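Local coordinates for Ro sixty-related protein, RSR (Deinococcus radiodurans, PDB 2NVO) that binds small RNAs that accumulate during recovery from ultraviolet irradiation and contributes to the resistance of the bacterium to that radiation, at residues R364-L369 with D405-G410; Q452-V457 with A483-R488; H474-L479 with I504-R509; P490-V495 with R510-V515. All coordinates share one frame; numbering follows the deposited sequence.

Contact 1: residues R364-L369 with D405-G410; sequences RHLLAL and DALTMG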
loop_
_atom_site.group_PDB
_atom_site.type_symbol
_atom_site.label_atom_id
_atom_site.label_comp_id
_atom_site.label_asym_id
_atom_site.label_seq_id
_atom_site.Cartn_x
_atom_site.Cartn_y
_atom_site.Cartn_z
ATOM N N ARG A 364 -14.541 -18.353 6.837
ATOM C CA ARG A 364 -13.951 -19.303 7.753
ATOM C C ARG A 364 -12.587 -19.692 7.207
ATOM O O ARG A 364 -12.477 -20.198 6.103
ATOM C CB ARG A 364 -14.855 -20.521 7.923
ATOM C CG ARG A 364 -16.259 -20.123 8.410
ATOM C CD ARG A 364 -17.200 -21.296 8.368
ATOM N NE ARG A 364 -16.583 -22.457 8.986
ATOM C CZ ARG A 364 -16.525 -22.682 10.296
ATOM N NH1 ARG A 364 -17.068 -21.825 11.165
ATOM N NH2 ARG A 364 -15.925 -23.783 10.736
ATOM N N HIS A 365 -11.556 -19.428 7.991
ATOM C CA HIS A 365 -10.170 -19.554 7.521
ATOM C C HIS A 365 -9.508 -20.759 8.139
ATOM O O HIS A 365 -9.767 -21.082 9.294
ATOM C CB HIS A 365 -9.363 -18.298 7.925
ATOM C CG HIS A 365 -9.621 -17.105 7.062
ATOM N ND1 HIS A 365 -8.616 -16.435 6.397
ATOM C CD2 HIS A 365 -10.774 -16.463 6.744
ATOM C CE1 HIS A 365 -9.134 -15.436 5.704
ATOM N NE2 HIS A 365 -10.442 -15.431 5.901
ATOM N N LEU A 366 -8.636 -21.417 7.372
ATOM C CA LEU A 366 -7.707 -22.386 7.921
ATOM C C LEU A 366 -6.321 -21.872 7.519
ATOM O O LEU A 366 -6.032 -21.747 6.332
ATOM C CB LEU A 366 -7.933 -23.771 7.324
ATOM C CG LEU A 366 -7.098 -24.921 7.873
ATOM C CD1 LEU A 366 -7.333 -25.106 9.333
ATOM C CD2 LEU A 366 -7.376 -26.255 7.133
ATOM N N LEU A 367 -5.499 -21.563 8.510
ATOM C CA LEU A 367 -4.168 -20.981 8.265
ATOM C C LEU A 367 -3.166 -22.094 8.502
ATOM O O LEU A 367 -3.170 -22.712 9.555
ATOM C CB LEU A 367 -3.897 -19.802 9.212
ATOM C CG LEU A 367 -4.136 -18.355 8.760
ATOM C CD1 LEU A 367 -5.550 -18.160 8.242
ATOM C CD2 LEU A 367 -3.814 -17.363 9.883
ATOM N N ALA A 368 -2.361 -22.394 7.494
ATOM C CA ALA A 368 -1.363 -23.447 7.601
ATOM C C ALA A 368 0.016 -22.762 7.564
ATOM O O ALA A 368 0.390 -22.173 6.559
ATOM C CB ALA A 368 -1.525 -24.401 6.457
ATOM N N LEU A 369 0.714 -22.820 8.688
ATOM C CA LEU A 369 1.985 -22.151 8.883
ATOM C C LEU A 369 3.147 -23.115 8.698
ATOM O O LEU A 369 3.176 -24.193 9.278
ATOM C CB LEU A 369 2.060 -21.586 10.304
ATOM C CG LEU A 369 1.460 -20.224 10.604
ATOM C CD1 LEU A 369 0.192 -19.976 9.793
ATOM C CD2 LEU A 369 1.250 -20.008 12.093
ATOM N N ASP A 405 -14.384 -17.649 11.855
ATOM C CA ASP A 405 -13.696 -18.816 12.335
ATOM C C ASP A 405 -12.293 -18.848 11.764
ATOM O O ASP A 405 -12.026 -18.347 10.672
ATOM C CB ASP A 405 -14.454 -20.076 11.940
ATOM C CG ASP A 405 -14.295 -21.192 12.951
ATOM O OD1 ASP A 405 -14.887 -22.268 12.714
ATOM O OD2 ASP A 405 -13.596 -21.005 13.979
ATOM N N ALA A 406 -11.386 -19.432 12.518
ATOM C CA ALA A 406 -10.026 -19.568 12.044
ATOM C C ALA A 406 -9.434 -20.714 12.825
ATOM O O ALA A 406 -9.721 -20.889 13.994
ATOM C CB ALA A 406 -9.260 -18.303 12.297
ATOM N N LEU A 407 -8.634 -21.525 12.172
ATOM C CA LEU A 407 -7.955 -22.577 12.881
ATOM C C LEU A 407 -6.547 -22.509 12.313
ATOM O O LEU A 407 -6.418 -22.338 11.114
ATOM C CB LEU A 407 -8.608 -23.913 12.527
ATOM C CG LEU A 407 -7.845 -25.198 12.857
ATOM C CD1 LEU A 407 -7.655 -25.356 14.340
ATOM C CD2 LEU A 407 -8.613 -26.402 12.305
ATOM N N THR A 408 -5.523 -22.629 13.156
ATOM C CA THR A 408 -4.131 -22.648 12.657
ATOM C C THR A 408 -3.504 -24.028 12.773
ATOM O O THR A 408 -3.532 -24.662 13.834
ATOM C CB THR A 408 -3.230 -21.652 13.385
ATOM O OG1 THR A 408 -2.939 -22.162 14.694
ATOM C CG2 THR A 408 -3.912 -20.294 13.487
ATOM N N MET A 409 -2.968 -24.499 11.653
ATOM C CA MET A 409 -2.293 -25.769 11.571
ATOM C C MET A 409 -0.834 -25.479 11.211
ATOM O O MET A 409 -0.504 -24.377 10.778
ATOM C CB MET A 409 -2.917 -26.629 10.468
ATOM C CG MET A 409 -4.441 -26.803 10.595
ATOM S SD MET A 409 -4.811 -27.866 12.003
ATOM C CE MET A 409 -4.268 -29.441 11.348
ATOM N N GLY A 410 0.018 -26.488 11.368
ATOM C CA GLY A 410 1.430 -26.358 11.057
ATOM C C GLY A 410 1.945 -27.593 10.350
ATOM O O GLY A 410 1.415 -28.704 10.554
#
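L366 and L407 lie side by side on one face of two parallel strands, and their contact is the tight point of this pairing. In L366 the side chain has CG anti to the backbone N (chi1 -176°). Its CD1 reaches across to the neighbouring strand, where it sits 3.5 Å from L407 CD2, closer than usual for two methyls, and 3.6 Å from M409 CG. W449 of helix 445-452 touches all three side chains. On the other face, L367 and L369 pack on helix 388-402, which links the two strands in a beta-alpha-beta unit of the VWFA-like domain. The backbone bonds are firm in this half: L367 N to L407 O is 2.9 Å and M409 N to L367 O is 2.8 Å, both close to linear.

Toward the start of the strands one bond is bent, L407 N to H365 O, at 3.1 Å and 138°, while H365 N to D405 O stays short and straight. R364 and D405 are only partly buried, and at this end a salt bridge adds to the pairing, with R364 NH2 2.7 Å from D405 OD1. R364 NH1 lies equally near that oxygen, while D405 CB covers one face of the guanidinium, whose plane is turned 59° from the carboxylate. One carboxylate thus offsets the arginine's charge, and the D456 carbonyl holds NE and probably steadies the group. The chemistry changes along the pair, from ionic at the partly exposed start to mostly apolar side chains over backbone hydrogen bonds in the interior.

Contact 2: residues Q452-V457 with A483-R488; sequences QERLDV and AQKMGR
The chain leaves helix 445-452 through R454, whose positive phi (45°) closes a Schellman motif, and the CA of R454 lies 7.1 Å from the CA of M486 in the last turn of helix 475-486. Two neighbouring helix ends of the VWFA-like domain thus meet at the surface, the second one turning off at G487, also with positive phi.

M486 fills the middle. Its chain is bent at chi2 and again at chi3 (-58°), which folds CE toward the loop while SD rests 3.8 Å from R454 CA. The methyl then faces oxygens: CE is 3.7 Å from R454 O and 3.6 Å from D456 OD2, a surrounding that would suit its slightly positive hydrogens.

K485 comes in beside it with an extended chain that crosses the R454 side chain at about a right angle, with K485 CE on R454 CG at 3.5 Å and the ammonium close to the same carbon. The two charged ends stay apart. No direct hydrogen bond joins the two segments, but K485 NZ bonds to the carbonyl of A451, and Y482 OH to L455 O and V457 N. One water completes the link: it donates to Q452 O at 2.9 Å and accepts a weak bond from K485 NZ at 2.8 Å.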
loop_
_atom_site.group_PDB
_atom_site.type_symbol
_atom_site.label_atom_id
_atom_site.label_comp_id
_atom_site.label_asym_id
_atom_site.label_seq_id
_atom_site.Cartn_x
_atom_site.Cartn_y
_atom_site.Cartn_z
ATOM N N GLN A 452 -10.605 -34.564 4.353
ATOM C CA GLN A 452 -10.518 -35.763 5.174
ATOM C C GLN A 452 -11.233 -35.590 6.518
ATOM O O GLN A 452 -11.902 -36.506 7.007
ATOM C CB GLN A 452 -9.048 -36.115 5.405
ATOM C CG GLN A 452 -8.817 -37.399 6.182
ATOM C CD GLN A 452 -7.385 -37.907 6.061
ATOM O OE1 GLN A 452 -6.500 -37.211 5.556
ATOM N NE2 GLN A 452 -7.154 -39.131 6.526
ATOM N N GLU A 453 -11.085 -34.418 7.125
ATOM C CA GLU A 453 -11.710 -34.151 8.417
ATOM C C GLU A 453 -13.128 -33.594 8.267
ATOM O O GLU A 453 -13.754 -33.246 9.248
ATOM C CB GLU A 453 -10.852 -33.183 9.249
ATOM C CG GLU A 453 -9.401 -33.650 9.485
ATOM C CD GLU A 453 -9.301 -35.067 10.043
ATOM O OE1 GLU A 453 -9.889 -35.337 11.112
ATOM O OE2 GLU A 453 -8.624 -35.917 9.414
ATOM N N ARG A 454 -13.610 -33.507 7.032
ATOM C CA ARG A 454 -14.884 -32.860 6.727
ATOM C C ARG A 454 -15.069 -31.524 7.455
ATOM O O ARG A 454 -16.155 -31.214 7.969
ATOM C CB ARG A 454 -16.056 -33.824 6.976
ATOM C CG ARG A 454 -15.886 -35.159 6.249
ATOM C CD ARG A 454 -17.036 -36.125 6.532
ATOM N NE ARG A 454 -17.477 -36.060 7.923
ATOM C CZ ARG A 454 -18.510 -35.333 8.344
ATOM N NH1 ARG A 454 -19.215 -34.608 7.479
ATOM N NH2 ARG A 454 -18.836 -35.325 9.628
ATOM N N LEU A 455 -13.992 -30.735 7.489
ATOM C CA LEU A 455 -14.021 -29.390 8.051
ATOM C C LEU A 455 -14.491 -28.395 6.993
ATOM O O LEU A 455 -13.982 -28.379 5.871
ATOM C CB LEU A 455 -12.625 -28.986 8.540
ATOM C CG LEU A 455 -12.509 -27.644 9.256
ATOM C CD1 LEU A 455 -13.252 -27.685 10.597
ATOM C CD2 LEU A 455 -11.028 -27.238 9.441
ATOM N N ASP A 456 -15.469 -27.573 7.344
ATOM C CA ASP A 456 -15.932 -26.531 6.439
ATOM C C ASP A 456 -14.958 -25.349 6.474
ATOM O O ASP A 456 -14.794 -24.704 7.503
ATOM C CB ASP A 456 -17.342 -26.067 6.815
ATOM C CG ASP A 456 -18.431 -27.024 6.322
ATOM O OD1 ASP A 456 -19.130 -27.619 7.176
ATOM O OD2 ASP A 456 -18.589 -27.183 5.086
ATOM N N VAL A 457 -14.335 -25.072 5.337
ATOM C CA VAL A 457 -13.363 -23.981 5.202
ATOM C C VAL A 457 -13.677 -23.175 3.953
ATOM O O VAL A 457 -13.869 -23.745 2.887
ATOM C CB VAL A 457 -11.926 -24.547 5.085
ATOM C CG1 VAL A 457 -10.895 -23.421 4.784
ATOM C CG2 VAL A 457 -11.557 -25.311 6.364
ATOM N N ALA A 483 -14.203 -29.501 -3.117
ATOM C CA ALA A 483 -15.493 -29.091 -3.655
ATOM C C ALA A 483 -16.358 -30.318 -3.887
ATOM O O ALA A 483 -17.526 -30.322 -3.532
ATOM C CB ALA A 483 -15.299 -28.334 -4.954
ATOM N N GLN A 484 -15.772 -31.364 -4.469
ATOM C CA GLN A 484 -16.514 -32.592 -4.751
ATOM C C GLN A 484 -17.047 -33.299 -3.511
ATOM O O GLN A 484 -18.119 -33.903 -3.554
ATOM C CB GLN A 484 -15.673 -33.562 -5.583
ATOM C CG GLN A 484 -15.814 -33.336 -7.082
ATOM C CD GLN A 484 -14.553 -33.665 -7.867
ATOM O OE1 GLN A 484 -13.677 -34.406 -7.398
ATOM N NE2 GLN A 484 -14.448 -33.102 -9.069
ATOM N N LYS A 485 -16.301 -33.240 -2.415
ATOM C CA LYS A 485 -16.691 -33.947 -1.212
ATOM C C LYS A 485 -17.545 -33.106 -0.278
ATOM O O LYS A 485 -18.380 -33.642 0.451
ATOM C CB LYS A 485 -15.465 -34.470 -0.459
ATOM C CG LYS A 485 -15.790 -34.855 0.967
ATOM C CD LYS A 485 -14.716 -35.696 1.602
ATOM C CE LYS A 485 -15.198 -36.223 2.945
ATOM N NZ LYS A 485 -14.150 -37.006 3.651
ATOM N N MET A 486 -17.350 -31.792 -0.307
ATOM C CA MET A 486 -17.978 -30.925 0.688
ATOM C C MET A 486 -19.080 -30.037 0.126
ATOM O O MET A 486 -19.841 -29.441 0.883
ATOM C CB MET A 486 -16.914 -30.078 1.397
ATOM C CG MET A 486 -15.844 -30.918 2.068
ATOM S SD MET A 486 -16.485 -31.744 3.515
ATOM C CE MET A 486 -17.058 -30.343 4.478
ATOM N N GLY A 487 -19.154 -29.946 -1.195
ATOM C CA GLY A 487 -20.196 -29.172 -1.855
ATOM C C GLY A 487 -20.009 -27.660 -1.872
ATOM O O GLY A 487 -20.946 -26.916 -2.177
ATOM N N ARG A 488 -18.800 -27.214 -1.539
ATOM C CA ARG A 488 -18.412 -25.806 -1.573
ATOM C C ARG A 488 -17.043 -25.688 -2.242
ATOM O O ARG A 488 -16.195 -26.578 -2.110
ATOM C CB ARG A 488 -18.308 -25.242 -0.153
ATOM C CG ARG A 488 -19.489 -24.411 0.307
ATOM C CD ARG A 488 -20.749 -25.227 0.241
ATOM N NE ARG A 488 -21.954 -24.509 0.654
ATOM C CZ ARG A 488 -23.177 -24.937 0.358
ATOM N NH1 ARG A 488 -23.316 -26.043 -0.366
ATOM N NH2 ARG A 488 -24.251 -24.269 0.767
HETATM O O HOH W 1 -13.488 -38.638 5.870
#

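Contact 3: residues H474-L479 with I504-R509; sequences HPTVAL and IADPQR
The capped start of helix 475-486 packs here, through H474, P475 and T476, against I504, D506 and R509 of the connection between strands 491-496 and 512-517. H474 is the N-cap: its ND1 accepts the backbone N-H of T476 at 3.0 Å, nearly straight though tilted from the ring plane. T476 has OG1 between its backbone N and carbonyl carbon (chi1 53°), and OG1 lies 2.8 Å from the same ND1, so the imidazole is gripped from two atoms of one residue. I504 O meets the ring at its edge, near its plane, 3.5 Å from H474 CE1. Just behind, P475 CG touches I504 CG2 at 3.9 Å, the two side chains crossing at about a right angle.

The methyl of T476 touches two side chains of the turn: CG2 is 3.9 Å from D506 CB and 3.7 Å from R509 CD. D506 OD1 takes the N-H of Q508 in an Asx turn, within a type I turn from D506 to R509 that brings the arginine back toward the helix. One face of its guanidinium lies over T476 CA, and R509 NH2 is 3.8 Å from L479 CB. R509 NH1 pairs with D480 of the helix, which ties turn to helix, while NH2 pairs with D511, just beyond the turn in its own chain; the contact between the two segments themselves is mainly van der Waals.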
loop_
_atom_site.group_PDB
_atom_site.type_symbol
_atom_site.label_atom_id
_atom_site.label_comp_id
_atom_site.label_asym_id
_atom_site.label_seq_id
_atom_site.Cartn_x
_atom_site.Cartn_y
_atom_site.Cartn_z
ATOM N N HIS A 474 -1.310 -31.885 -6.561
ATOM C CA HIS A 474 -1.244 -30.442 -6.737
ATOM C C HIS A 474 -2.428 -29.809 -6.022
ATOM O O HIS A 474 -3.499 -30.419 -5.940
ATOM C CB HIS A 474 -1.243 -30.052 -8.212
ATOM C CG HIS A 474 -0.901 -28.609 -8.451
ATOM N ND1 HIS A 474 -1.858 -27.627 -8.574
ATOM C CD2 HIS A 474 0.297 -27.984 -8.573
ATOM C CE1 HIS A 474 -1.268 -26.457 -8.765
ATOM N NE2 HIS A 474 0.039 -26.651 -8.773
ATOM N N PRO A 475 -2.236 -28.594 -5.482
ATOM C CA PRO A 475 -3.346 -27.904 -4.823
ATOM C C PRO A 475 -4.581 -27.749 -5.709
ATOM O O PRO A 475 -5.658 -27.656 -5.146
ATOM C CB PRO A 475 -2.753 -26.535 -4.486
ATOM C CG PRO A 475 -1.287 -26.837 -4.238
ATOM C CD PRO A 475 -0.952 -27.888 -5.292
ATOM N N THR A 476 -4.436 -27.682 -7.033
ATOM C CA THR A 476 -5.607 -27.552 -7.909
ATOM C C THR A 476 -6.508 -28.787 -7.801
ATOM O O THR A 476 -7.725 -28.676 -7.700
ATOM C CB THR A 476 -5.235 -27.287 -9.408
ATOM O OG1 THR A 476 -4.306 -28.271 -9.883
ATOM C CG2 THR A 476 -4.629 -25.907 -9.583
ATOM N N VAL A 477 -5.892 -29.963 -7.847
ATOM C CA VAL A 477 -6.595 -31.226 -7.653
ATOM C C VAL A 477 -7.201 -31.286 -6.249
ATOM O O VAL A 477 -8.370 -31.670 -6.071
ATOM C CB VAL A 477 -5.641 -32.420 -7.896
ATOM C CG1 VAL A 477 -6.233 -33.717 -7.377
ATOM C CG2 VAL A 477 -5.294 -32.526 -9.370
ATOM N N ALA A 478 -6.415 -30.871 -5.257
ATOM C CA ALA A 478 -6.900 -30.782 -3.882
ATOM C C ALA A 478 -8.172 -29.954 -3.770
ATOM O O ALA A 478 -9.135 -30.381 -3.145
ATOM C CB ALA A 478 -5.809 -30.225 -2.943
ATOM N N LEU A 479 -8.172 -28.764 -4.362
ATOM C CA LEU A 479 -9.331 -27.888 -4.273
ATOM C C LEU A 479 -10.570 -28.487 -4.954
ATOM O O LEU A 479 -11.691 -28.335 -4.454
ATOM C CB LEU A 479 -9.021 -26.519 -4.866
ATOM C CG LEU A 479 -8.093 -25.632 -4.018
ATOM C CD1 LEU A 479 -7.546 -24.490 -4.862
ATOM C CD2 LEU A 479 -8.856 -25.104 -2.807
ATOM N N ILE A 504 1.995 -21.255 -7.857
ATOM C CA ILE A 504 1.119 -22.310 -7.358
ATOM C C ILE A 504 -0.257 -22.071 -7.929
ATOM O O ILE A 504 -0.903 -22.993 -8.425
ATOM C CB ILE A 504 0.999 -22.248 -5.833
ATOM C CG1 ILE A 504 2.383 -22.381 -5.176
ATOM C CG2 ILE A 504 0.003 -23.299 -5.326
ATOM C CD1 ILE A 504 2.713 -23.737 -4.633
ATOM N N ALA A 505 -0.698 -20.819 -7.851
ATOM C CA ALA A 505 -1.984 -20.413 -8.396
ATOM C C ALA A 505 -2.070 -20.688 -9.894
ATOM O O ALA A 505 -1.179 -20.314 -10.659
ATOM C CB ALA A 505 -2.247 -18.929 -8.119
ATOM N N ASP A 506 -3.162 -21.329 -10.300
ATOM C CA ASP A 506 -3.441 -21.573 -11.711
ATOM C C ASP A 506 -4.042 -20.332 -12.357
ATOM O O ASP A 506 -5.138 -19.920 -11.997
ATOM C CB ASP A 506 -4.411 -22.744 -11.857
ATOM C CG ASP A 506 -4.494 -23.257 -13.282
ATOM O OD1 ASP A 506 -4.423 -22.440 -14.228
ATOM O OD2 ASP A 506 -4.611 -24.485 -13.449
ATOM N N PRO A 507 -3.321 -19.732 -13.315
ATOM C CA PRO A 507 -3.755 -18.504 -13.992
ATOM C C PRO A 507 -5.137 -18.678 -14.606
ATOM O O PRO A 507 -5.896 -17.713 -14.708
ATOM C CB PRO A 507 -2.709 -18.331 -15.099
ATOM C CG PRO A 507 -1.520 -19.077 -14.618
ATOM C CD PRO A 507 -2.069 -20.255 -13.881
ATOM N N GLN A 508 -5.457 -19.909 -14.992
ATOM C CA GLN A 508 -6.753 -20.229 -15.580
ATOM C C GLN A 508 -7.878 -20.342 -14.546
ATOM O O GLN A 508 -9.055 -20.344 -14.903
ATOM C CB GLN A 508 -6.663 -21.525 -16.386
ATOM C CG GLN A 508 -5.549 -21.543 -17.421
ATOM C CD GLN A 508 -5.730 -22.648 -18.453
ATOM O OE1 GLN A 508 -6.640 -23.473 -18.340
ATOM N NE2 GLN A 508 -4.867 -22.666 -19.470
ATOM N N ARG A 509 -7.533 -20.437 -13.268
ATOM C CA ARG A 509 -8.568 -20.512 -12.240
ATOM C C ARG A 509 -8.767 -19.163 -11.572
ATOM O O ARG A 509 -7.989 -18.247 -11.788
ATOM C CB ARG A 509 -8.229 -21.580 -11.209
ATOM C CG ARG A 509 -8.069 -22.966 -11.820
ATOM C CD ARG A 509 -7.505 -23.949 -10.822
ATOM N NE ARG A 509 -8.414 -24.174 -9.706
ATOM C CZ ARG A 509 -9.053 -25.312 -9.472
ATOM N NH1 ARG A 509 -8.885 -26.355 -10.281
ATOM N NH2 ARG A 509 -9.863 -25.405 -8.422
#

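Contact 4: residues P490-V495 with R510-V515; sequences PKLIVV and RDMLDV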
loop_
_atom_site.group_PDB
_atom_site.type_symbol
_atom_site.label_atom_id
_atom_site.label_comp_id
_atom_site.label_asym_id
_atom_site.label_seq_id
_atom_site.Cartn_x
_atom_site.Cartn_y
_atom_site.Cartn_z
ATOM N N PRO A 490 -13.696 -23.718 -2.003
ATOM C CA PRO A 490 -13.010 -22.721 -1.178
ATOM C C PRO A 490 -11.951 -21.990 -2.019
ATOM O O PRO A 490 -11.816 -22.244 -3.224
ATOM C CB PRO A 490 -12.319 -23.573 -0.114
ATOM C CG PRO A 490 -12.206 -24.984 -0.729
ATOM C CD PRO A 490 -12.953 -24.983 -2.052
ATOM N N LYS A 491 -11.193 -21.106 -1.384
ATOM C CA LYS A 491 -10.092 -20.431 -2.065
ATOM C C LYS A 491 -8.781 -20.765 -1.362
ATOM O O LYS A 491 -8.771 -21.142 -0.198
ATOM C CB LYS A 491 -10.308 -18.917 -2.072
ATOM C CG LYS A 491 -11.479 -18.448 -2.934
ATOM C CD LYS A 491 -11.630 -16.945 -2.845
ATOM C CE LYS A 491 -12.642 -16.412 -3.846
ATOM N NZ LYS A 491 -13.985 -16.936 -3.544
ATOM N N LEU A 492 -7.675 -20.605 -2.072
ATOM C CA LEU A 492 -6.357 -20.838 -1.479
ATOM C C LEU A 492 -5.467 -19.616 -1.718
ATOM O O LEU A 492 -5.372 -19.130 -2.845
ATOM C CB LEU A 492 -5.705 -22.068 -2.116
ATOM C CG LEU A 492 -4.212 -22.230 -1.802
ATOM C CD1 LEU A 492 -4.024 -22.478 -0.302
ATOM C CD2 LEU A 492 -3.591 -23.357 -2.651
ATOM N N ILE A 493 -4.830 -19.124 -0.661
ATOM C CA ILE A 493 -3.840 -18.049 -0.787
ATOM C C ILE A 493 -2.528 -18.646 -0.298
ATOM O O ILE A 493 -2.486 -19.234 0.770
ATOM C CB ILE A 493 -4.169 -16.829 0.111
ATOM C CG1 ILE A 493 -5.590 -16.281 -0.167
ATOM C CG2 ILE A 493 -3.101 -15.721 -0.058
ATOM C CD1 ILE A 493 -6.041 -15.205 0.791
ATOM N N VAL A 494 -1.489 -18.547 -1.114
ATOM C CA VAL A 494 -0.146 -18.940 -0.702
ATOM C C VAL A 494 0.718 -17.681 -0.575
ATOM O O VAL A 494 0.905 -16.932 -1.531
ATOM C CB VAL A 494 0.472 -19.942 -1.717
ATOM C CG1 VAL A 494 1.887 -20.353 -1.266
ATOM C CG2 VAL A 494 -0.429 -21.171 -1.835
ATOM N N VAL A 495 1.222 -17.448 0.630
ATOM C CA VAL A 495 2.049 -16.298 0.922
ATOM C C VAL A 495 3.521 -16.709 1.096
ATOM O O VAL A 495 3.867 -17.394 2.050
ATOM C CB VAL A 495 1.564 -15.587 2.198
ATOM C CG1 VAL A 495 2.388 -14.278 2.406
ATOM C CG2 VAL A 495 0.099 -15.255 2.074
ATOM N N ARG A 510 -9.824 -19.040 -10.782
ATOM C CA ARG A 510 -10.090 -17.797 -10.071
ATOM C C ARG A 510 -9.991 -17.985 -8.569
ATOM O O ARG A 510 -10.031 -17.005 -7.828
ATOM C CB ARG A 510 -11.475 -17.255 -10.414
ATOM C CG ARG A 510 -11.588 -16.718 -11.821
ATOM C CD ARG A 510 -12.790 -15.792 -11.977
ATOM N NE ARG A 510 -12.668 -14.591 -11.153
ATOM C CZ ARG A 510 -13.510 -14.258 -10.176
ATOM N NH1 ARG A 510 -14.558 -15.026 -9.900
ATOM N NH2 ARG A 510 -13.307 -13.147 -9.479
ATOM N N ASP A 511 -9.866 -19.239 -8.127
ATOM C CA ASP A 511 -9.934 -19.553 -6.703
ATOM C C ASP A 511 -8.558 -19.570 -6.016
ATOM O O ASP A 511 -8.437 -20.070 -4.914
ATOM C CB ASP A 511 -10.685 -20.883 -6.461
ATOM C CG ASP A 511 -10.086 -22.066 -7.246
ATOM O OD1 ASP A 511 -9.069 -21.896 -7.953
ATOM O OD2 ASP A 511 -10.636 -23.186 -7.155
ATOM N N MET A 512 -7.542 -19.010 -6.668
ATOM C CA MET A 512 -6.177 -19.097 -6.152
ATOM C C MET A 512 -5.438 -17.772 -6.257
ATOM O O MET A 512 -5.555 -17.061 -7.255
ATOM C CB MET A 512 -5.376 -20.154 -6.923
ATOM C CG MET A 512 -6.021 -21.516 -6.914
ATOM S SD MET A 512 -5.122 -22.732 -7.901
ATOM C CE MET A 512 -3.891 -23.311 -6.734
ATOM N N LEU A 513 -4.642 -17.471 -5.239
ATOM C CA LEU A 513 -3.848 -16.242 -5.224
ATOM C C LEU A 513 -2.473 -16.538 -4.636
ATOM O O LEU A 513 -2.384 -17.147 -3.576
ATOM C CB LEU A 513 -4.529 -15.188 -4.349
ATOM C CG LEU A 513 -3.733 -13.885 -4.191
ATOM C CD1 LEU A 513 -3.728 -13.158 -5.502
ATOM C CD2 LEU A 513 -4.323 -12.999 -3.077
ATOM N N ASP A 514 -1.423 -16.110 -5.325
ATOM C CA ASP A 514 -0.060 -16.167 -4.798
ATOM C C ASP A 514 0.334 -14.751 -4.394
ATOM O O ASP A 514 0.182 -13.806 -5.178
ATOM C CB ASP A 514 0.922 -16.647 -5.875
ATOM C CG ASP A 514 0.794 -18.125 -6.187
ATOM O OD1 ASP A 514 0.136 -18.864 -5.421
ATOM O OD2 ASP A 514 1.375 -18.561 -7.197
ATOM N N VAL A 515 0.834 -14.605 -3.174
ATOM C CA VAL A 515 1.368 -13.340 -2.698
ATOM C C VAL A 515 2.864 -13.531 -2.574
ATOM O O VAL A 515 3.341 -14.325 -1.752
ATOM C CB VAL A 515 0.817 -12.982 -1.325
ATOM C CG1 VAL A 515 1.434 -11.656 -0.810
ATOM C CG2 VAL A 515 -0.729 -12.925 -1.367
HETATM O O HOH W 2 -12.313 -23.667 -5.332
#
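I493 has CG1 anti to the carbonyl carbon (chi1 -56°), which leaves CG2 anti to the backbone N; V515 has CG1 anti to the backbone N (chi1 178°), which leaves CG2 anti to the carbonyl carbon. These settings bring two methyls together at 3.9 Å, I493 CG2 on V515 CG2. V495 lies alongside V515 and points the same way, with V495 CG2 4.2 Å from V515 CB. This face, which L513 shares, packs on helix 522-530 through F529 and M526. On the reverse face L492 CD2 meets M512 CE at 4.1 Å, the side chains crossing obliquely, and P475 and T476 of helix 475-486 cover them.

The strands run parallel in the central sheet of the VWFA-like domain, a Rossmann-like fold, with 491-496 lying between 459-464 and 512-517. Four backbone bonds join them, alternating in direction from L492 N to D511 O at one end to V515 N to V494 O, 2.8 Å long and nearly straight (176°), at the other.

D514 is the polar exception on the L492 face. Its OD1 rests 3.9 Å from V494 CB, and OD2 of this buried residue accepts the backbone N-H groups of both I504 and A505, so the preceding loop holds this oxygen with two N-H groups. At the start of the strands D511 CB sits 3.7 Å from P490 O. A water appears to join P490 O to D511 OD2, though its distances are short enough to be doubtful, and R509 is the charged partner of D511.

How the contacts relate
From the N-terminal side, contact 1 closes first, bringing 405-410 back beside 364-369 after the excursion through helix 388-402, and it is complete before the others open. Contact 2 then opens at 452-457. Before it closes at 483-488, contact 3 has opened at 474-479, so the two cross, using opposite ends of helix 475-486. Contact 4 opens at 490-495, and contact 3 closes at 504-509 just before contact 4 does at 510-515, a second crossing. Contacts 1 and 4 lie in the same sheet, separated by strand 459-464. Contact 2 touches both, through L455 CD2 on L407 CD2 and V457 O on P490 CB. The loop of contact 3 meets contact 4 through D514 and M512, tying helix, loop and sheet.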